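Local coordinates for protein 4-hydroxyphenylpyruvate dioxygenase (Pseudomonas putida, PDB 5HMQ) that converts 3-dehydroshikimate to protocatechuate with the help of a divalent metal ion, pairing a TIM-barrel lyase domain with a dioxygenase-like C-terminal domain, at residues Arg85-Asp88 / Leu89-Glu92; Leu114-Asp117 / Asp118-Leu122; Leu263-Leu266 / Glu267-Arg271. All blocks are in the same frame, centred on the assembly; numbering follows the deposited sequence.

Interaction 1: residues Arg85-Asp88 / Leu89-Glu92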
# COMPACT_ATOMS: atom_id res chain seq x y z
N ARG C 85 18.78 27.46 -19.54
CA ARG C 85 17.94 27.61 -18.35
C ARG C 85 18.17 26.46 -17.37
O ARG C 85 18.18 26.67 -16.15
CB ARG C 85 16.47 27.70 -18.74
CG ARG C 85 16.11 28.98 -19.49
CD ARG C 85 14.60 29.20 -19.55
NE ARG C 85 13.90 28.07 -20.16
CZ ARG C 85 13.68 27.95 -21.46
NH1 ARG C 85 14.10 28.89 -22.30
NH2 ARG C 85 13.03 26.89 -21.93
N LYS C 86 18.35 25.24 -17.88
CA LYS C 86 18.65 24.13 -17.00
C LYS C 86 20.03 24.29 -16.37
O LYS C 86 20.22 23.99 -15.18
CB LYS C 86 18.55 22.80 -17.76
CG LYS C 86 17.19 22.56 -18.40
CD LYS C 86 16.05 22.91 -17.45
CE LYS C 86 14.73 23.02 -18.21
NZ LYS C 86 13.62 23.52 -17.34
N PHE C 87 21.01 24.77 -17.14
CA PHE C 87 22.32 25.10 -16.59
C PHE C 87 22.20 26.10 -15.44
O PHE C 87 22.81 25.92 -14.38
CB PHE C 87 23.24 25.64 -17.68
CG PHE C 87 23.58 24.64 -18.75
CD1 PHE C 87 23.50 23.28 -18.50
CD2 PHE C 87 23.97 25.06 -20.01
CE1 PHE C 87 23.82 22.36 -19.48
CE2 PHE C 87 24.29 24.15 -21.00
CZ PHE C 87 24.21 22.80 -20.73
N ASP C 88 21.41 27.16 -15.64
CA ASP C 88 21.17 28.12 -14.56
C ASP C 88 20.61 27.42 -13.33
O ASP C 88 21.01 27.70 -12.20
CB ASP C 88 20.21 29.22 -15.01
CG ASP C 88 20.81 30.10 -16.10
OD1 ASP C 88 22.05 30.18 -16.20
OD2 ASP C 88 20.02 30.73 -16.84
N LEU C 89 19.66 26.50 -13.54
CA LEU C 89 19.03 25.80 -12.42
C LEU C 89 20.03 24.93 -11.68
O LEU C 89 20.02 24.87 -10.44
CB LEU C 89 17.86 24.98 -12.95
CG LEU C 89 16.94 24.26 -11.96
CD1 LEU C 89 16.30 25.28 -11.05
CD2 LEU C 89 15.87 23.50 -12.72
N MSE C 90 20.91 24.25 -12.41
CA MSE C 90 21.89 23.35 -11.82
C MSE C 90 22.90 24.08 -10.94
O MSE C 90 23.29 23.58 -9.89
CB MSE C 90 22.62 22.58 -12.92
CG MSE C 90 21.73 21.64 -13.70
SE MSE C 90 22.47 21.20 -15.43
CE MSE C 90 24.07 20.27 -14.84
N GLN C 91 23.31 25.27 -11.38
CA GLN C 91 24.26 26.04 -10.58
C GLN C 91 23.62 26.55 -9.30
O GLN C 91 24.32 26.71 -8.29
CB GLN C 91 24.84 27.18 -11.42
CG GLN C 91 25.97 26.70 -12.32
CD GLN C 91 26.46 27.76 -13.29
OE1 GLN C 91 25.78 28.76 -13.53
NE2 GLN C 91 27.64 27.54 -13.85
N GLU C 92 22.31 26.80 -9.29
CA GLU C 92 21.66 27.11 -8.03
C GLU C 92 21.49 25.87 -7.16
O GLU C 92 21.47 25.98 -5.92
CB GLU C 92 20.30 27.77 -8.27
CG GLU C 92 20.37 29.08 -9.03
CD GLU C 92 20.74 30.23 -8.12
OE1 GLU C 92 20.61 30.07 -6.88
OE2 GLU C 92 21.15 31.29 -8.63
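Phe87 and Met90 meet in a local Met-aromatic contact one turn apart on helix 76-93, the helix of the beta-alpha-beta unit that runs from strand 58-66 to strand 97-101 in the TIM barrel. Met90 is a selenomethionine, and its selenium takes the place of sulfur beside the ring. Both residues have CG anti to their own carbonyl carbon (chi1 -65° in each), which sends the two side chains off the helix alongside each other, pointing the same way. The selenium thereby comes to lie at the ring edge, 5.2 Å from SE to the centroid of the Phe87 ring and practically in its plane. Closer to the backbone, Met90 CG packs on the preceding turn, 3.2 Å from Lys86 O.

Successive i to i+4 bonds carry the backbone through this turn. Met90 N reaches Lys86 O at 2.9 Å, and Leu89 N reaches Arg85 O at 3.0 Å; Gln91 N bonds to Phe87 O, whereas the last bond, from Glu92 N to Asp88 O, is weak.

Phe87 packs against His125 and Ala126 of helix 112-128, while Leu89 and Met90 both touch Phe62 of strand 58-66. Arg129, whose side chain also touches Phe87, uses its NH2 for both a salt bridge with Asp88 OD1 and a hydrogen bond with Gln91 OE1. Lys86 NZ is paired with Glu35, so its ammonium group is engaged away from this turn. The edge contact itself comes down to one ring carbon, Phe87 CD1, which lies 3.8 Å from Met90 SE.

Interaction 2: residues Leu114-Asp117 / Asp118-Leu122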
# COMPACT_ATOMS: atom_id res chain seq x y z
N LEU C 114 24.78 14.35 -37.88
CA LEU C 114 24.04 15.46 -37.30
C LEU C 114 23.84 15.28 -35.80
O LEU C 114 23.93 16.24 -35.03
CB LEU C 114 22.70 15.63 -38.01
CG LEU C 114 21.76 16.66 -37.38
CD1 LEU C 114 21.26 17.65 -38.41
CD2 LEU C 114 20.59 15.96 -36.70
N LEU C 115 23.58 14.04 -35.37
CA LEU C 115 23.48 13.77 -33.94
C LEU C 115 24.82 14.02 -33.24
O LEU C 115 24.85 14.56 -32.13
CB LEU C 115 23.02 12.33 -33.70
CG LEU C 115 21.69 11.92 -34.33
CD1 LEU C 115 21.28 10.54 -33.84
CD2 LEU C 115 20.61 12.94 -34.05
N VAL C 116 25.92 13.64 -33.89
CA VAL C 116 27.25 13.93 -33.34
C VAL C 116 27.43 15.43 -33.17
O VAL C 116 27.88 15.90 -32.13
CB VAL C 116 28.34 13.33 -34.25
CG1 VAL C 116 29.71 13.79 -33.80
CG2 VAL C 116 28.25 11.81 -34.24
N ASP C 117 27.05 16.20 -34.20
CA ASP C 117 27.20 17.65 -34.12
C ASP C 117 26.34 18.24 -33.01
O ASP C 117 26.79 19.10 -32.25
CB ASP C 117 26.86 18.29 -35.47
CG ASP C 117 27.80 17.86 -36.58
OD1 ASP C 117 28.92 17.39 -36.27
OD2 ASP C 117 27.42 17.98 -37.77
N ASP C 118 25.09 17.78 -32.91
CA ASP C 118 24.19 18.30 -31.88
C ASP C 118 24.71 17.98 -30.48
O ASP C 118 24.72 18.84 -29.59
CB ASP C 118 22.78 17.72 -32.07
CG ASP C 118 22.01 18.41 -33.19
OD1 ASP C 118 22.53 19.39 -33.76
OD2 ASP C 118 20.89 17.97 -33.49
N LEU C 119 25.14 16.73 -30.26
CA LEU C 119 25.62 16.34 -28.94
C LEU C 119 26.91 17.07 -28.57
O LEU C 119 27.07 17.52 -27.43
CB LEU C 119 25.82 14.83 -28.87
CG LEU C 119 24.53 13.99 -28.92
CD1 LEU C 119 24.85 12.52 -29.12
CD2 LEU C 119 23.71 14.19 -27.66
N ARG C 120 27.84 17.21 -29.52
CA ARG C 120 29.06 17.97 -29.24
C ARG C 120 28.73 19.43 -28.95
O ARG C 120 29.31 20.03 -28.04
CB ARG C 120 30.04 17.87 -30.40
CG ARG C 120 31.26 18.78 -30.23
CD ARG C 120 32.28 18.62 -31.35
NE ARG C 120 31.65 18.53 -32.66
CZ ARG C 120 31.71 17.46 -33.44
NH1 ARG C 120 32.39 16.38 -33.05
NH2 ARG C 120 31.10 17.46 -34.62
N LEU C 121 27.81 20.01 -29.71
CA LEU C 121 27.41 21.39 -29.46
C LEU C 121 26.87 21.56 -28.05
O LEU C 121 27.22 22.51 -27.35
CB LEU C 121 26.37 21.83 -30.50
CG LEU C 121 25.75 23.22 -30.34
CD1 LEU C 121 26.81 24.30 -30.40
CD2 LEU C 121 24.69 23.44 -31.41
N LEU C 122 26.02 20.62 -27.61
CA LEU C 122 25.53 20.67 -26.23
C LEU C 122 26.67 20.48 -25.24
O LEU C 122 26.71 21.14 -24.20
CB LEU C 122 24.45 19.61 -26.03
CG LEU C 122 23.72 19.60 -24.68
CD1 LEU C 122 23.05 20.95 -24.43
CD2 LEU C 122 22.70 18.47 -24.63
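Asp118, first of residues 118-122, bonds through its backbone N to Leu114 O at 2.9 Å, and its carboxylate lies across the Leu114 side chain, with OD2 3.8 Å from Leu114 CD2. That same OD2 is held by Gly70 N and by a salt bridge to Arg73, which satisfies a buried acid. Next comes Leu119, whose N reaches Leu115 O at 2.9 Å and whose CG comes 3.3 Å from Leu115 O.

Arg120 adds a salt bridge to the helical bond from its N to Val116 O. Its chain starts extended, with CG anti to the backbone N (chi1 173°), then bends at chi3, bringing NH2 within 2.7 Å of Asp117 OD1. The carboxylate and guanidinium planes lie 48° apart, with Asp117 OD1 at the guanidinium edge and Val116 O over one face. Asp117 OD1 also accepts from Gln113 NE2. Leu121 N closes the turn on Asp117 O, and Leu122 N bonds back to Asp118 O.

In the TIM barrel, helix 112-128 links strand 97-101 to strand 132-136: Leu119 and Leu122 face the latter, Leu115 and Val116 meet Leu153 of helix 147-157, and Leu121 packs on Leu80 of helix 76-93.

Interaction 3: residues Leu263-Leu266 / Glu267-Arg271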
# COMPACT_ATOMS: atom_id res chain seq x y z
N LEU C 263 21.22 -1.80 -2.93
CA LEU C 263 22.54 -1.47 -3.47
C LEU C 263 23.64 -2.25 -2.76
O LEU C 263 24.61 -2.68 -3.39
CB LEU C 263 22.79 0.04 -3.37
CG LEU C 263 22.08 0.89 -4.42
CD1 LEU C 263 22.41 2.37 -4.24
CD2 LEU C 263 22.47 0.43 -5.82
N LEU C 264 23.51 -2.41 -1.44
CA LEU C 264 24.47 -3.24 -0.71
C LEU C 264 24.45 -4.67 -1.22
O LEU C 264 25.50 -5.28 -1.44
CB LEU C 264 24.15 -3.20 0.79
CG LEU C 264 24.24 -1.82 1.45
CD1 LEU C 264 23.95 -1.92 2.94
CD2 LEU C 264 25.59 -1.16 1.19
N TYR C 265 23.25 -5.23 -1.42
CA TYR C 265 23.13 -6.58 -1.95
C TYR C 265 23.65 -6.67 -3.37
O TYR C 265 24.32 -7.65 -3.74
CB TYR C 265 21.66 -7.03 -1.87
CG TYR C 265 21.39 -8.44 -2.35
CD1 TYR C 265 21.89 -9.54 -1.66
CD2 TYR C 265 20.63 -8.67 -3.49
CE1 TYR C 265 21.63 -10.83 -2.09
CE2 TYR C 265 20.37 -9.95 -3.93
CZ TYR C 265 20.87 -11.03 -3.23
OH TYR C 265 20.61 -12.31 -3.66
N LEU C 266 23.38 -5.65 -4.19
CA LEU C 266 23.90 -5.62 -5.55
C LEU C 266 25.42 -5.62 -5.57
O LEU C 266 26.04 -6.30 -6.39
CB LEU C 266 23.36 -4.40 -6.29
CG LEU C 266 24.03 -4.08 -7.63
CD1 LEU C 266 23.86 -5.22 -8.62
CD2 LEU C 266 23.50 -2.78 -8.20
N GLU C 267 26.04 -4.84 -4.68
CA GLU C 267 27.50 -4.77 -4.66
C GLU C 267 28.12 -6.12 -4.32
O GLU C 267 29.10 -6.52 -4.96
CB GLU C 267 27.95 -3.71 -3.65
CG GLU C 267 27.73 -2.28 -4.11
CD GLU C 267 28.23 -1.26 -3.11
OE1 GLU C 267 28.96 -1.65 -2.18
OE2 GLU C 267 27.89 -0.07 -3.26
N GLU C 268 27.57 -6.82 -3.33
CA GLU C 268 28.11 -8.12 -2.96
C GLU C 268 27.96 -9.12 -4.10
O GLU C 268 28.90 -9.83 -4.46
CB GLU C 268 27.43 -8.64 -1.70
CG GLU C 268 27.69 -10.11 -1.45
CD GLU C 268 26.83 -10.66 -0.32
OE1 GLU C 268 25.60 -10.66 -0.46
OE2 GLU C 268 27.39 -11.06 0.71
N GLN C 269 26.76 -9.18 -4.69
CA GLN C 269 26.53 -10.09 -5.81
C GLN C 269 27.37 -9.71 -7.01
O GLN C 269 27.82 -10.59 -7.76
CB GLN C 269 25.05 -10.11 -6.19
CG GLN C 269 24.14 -10.63 -5.11
CD GLN C 269 24.53 -12.02 -4.66
OE1 GLN C 269 24.90 -12.24 -3.51
NE2 GLN C 269 24.46 -12.98 -5.57
N THR C 270 27.61 -8.42 -7.21
CA THR C 270 28.49 -8.04 -8.30
C THR C 270 29.92 -8.45 -7.99
O THR C 270 30.59 -9.05 -8.84
CB THR C 270 28.39 -6.54 -8.56
OG1 THR C 270 27.03 -6.20 -8.89
CG2 THR C 270 29.29 -6.13 -9.71
N ARG C 271 30.36 -8.26 -6.74
CA ARG C 271 31.72 -8.67 -6.37
C ARG C 271 31.92 -10.16 -6.60
O ARG C 271 32.92 -10.57 -7.21
CB ARG C 271 32.00 -8.32 -4.91
CG ARG C 271 33.36 -8.85 -4.43
CD ARG C 271 33.69 -8.45 -3.00
NE ARG C 271 32.66 -8.89 -2.06
CZ ARG C 271 32.52 -10.14 -1.64
NH1 ARG C 271 33.33 -11.09 -2.09
NH2 ARG C 271 31.56 -10.45 -0.78
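Glu267, Leu266 and Tyr265 carry most of the contact in this turn of helix 252-276, each meeting a residue four positions away. Glu267 N bonds to Leu263 O at 2.9 Å, and Glu267 CG lies 3.2 Å from that oxygen. Beyond CG the chain runs extended and carries the buried carboxylate to partners farther away, a salt bridge from OE2 to Arg5 and a hydrogen bond from Phe287 N to OE1.

Leu266 offers a carbonyl gripped twice by Thr270. The helical N-H arrives from one face of the carbonyl plane, Thr270 N to Leu266 O at 2.8 Å, and the hydroxyl from the other, with Thr270 OG1 donating to Leu266 O at 2.7 Å. This second bond fixes the threonine rotation, its OG1 anti to the carbonyl carbon (chi1 -59°), and leaves OG1 3.3 Å from Leu266 CD1.

Tyr265 receives Gln269 over one face in a CH-pi contact, with Gln269 CG 3.9 Å from the ring centroid. Gln269 bends at chi2, which carries its amide past the ring rim near CE1 and CZ, its plane 20° from the ring's.

As the helix after the last barrel strand, it lies on that strand, 238-240, through Leu263 and Glu267, and beside helix 222-231 through Leu266 and Thr270, while Tyr265 touches Lys463 and Ser464 of helix 455-465 and Glu268 forms a salt bridge with Arg380 of helix 374-383.

From the N terminus the three contacts come in series, each within a single helix, so none closes a long loop and none nests in or crosses another. Interaction 1 lies on helix 76-93 and interaction 2 on helix 112-128, helices of consecutive beta-alpha-beta units that share strand 97-101. These two meet where Phe87 CZ lies 4.3 Å from Leu122 CD1, although their centres are about 21 Å apart. Interaction 3, on helix 252-276, follows the last barrel strand, 238-240, and stays about 21 Å from interaction 1 and 26 Å from interaction 2 between nearest atoms. It ties the barrel to the C-terminal dioxygenase-like region.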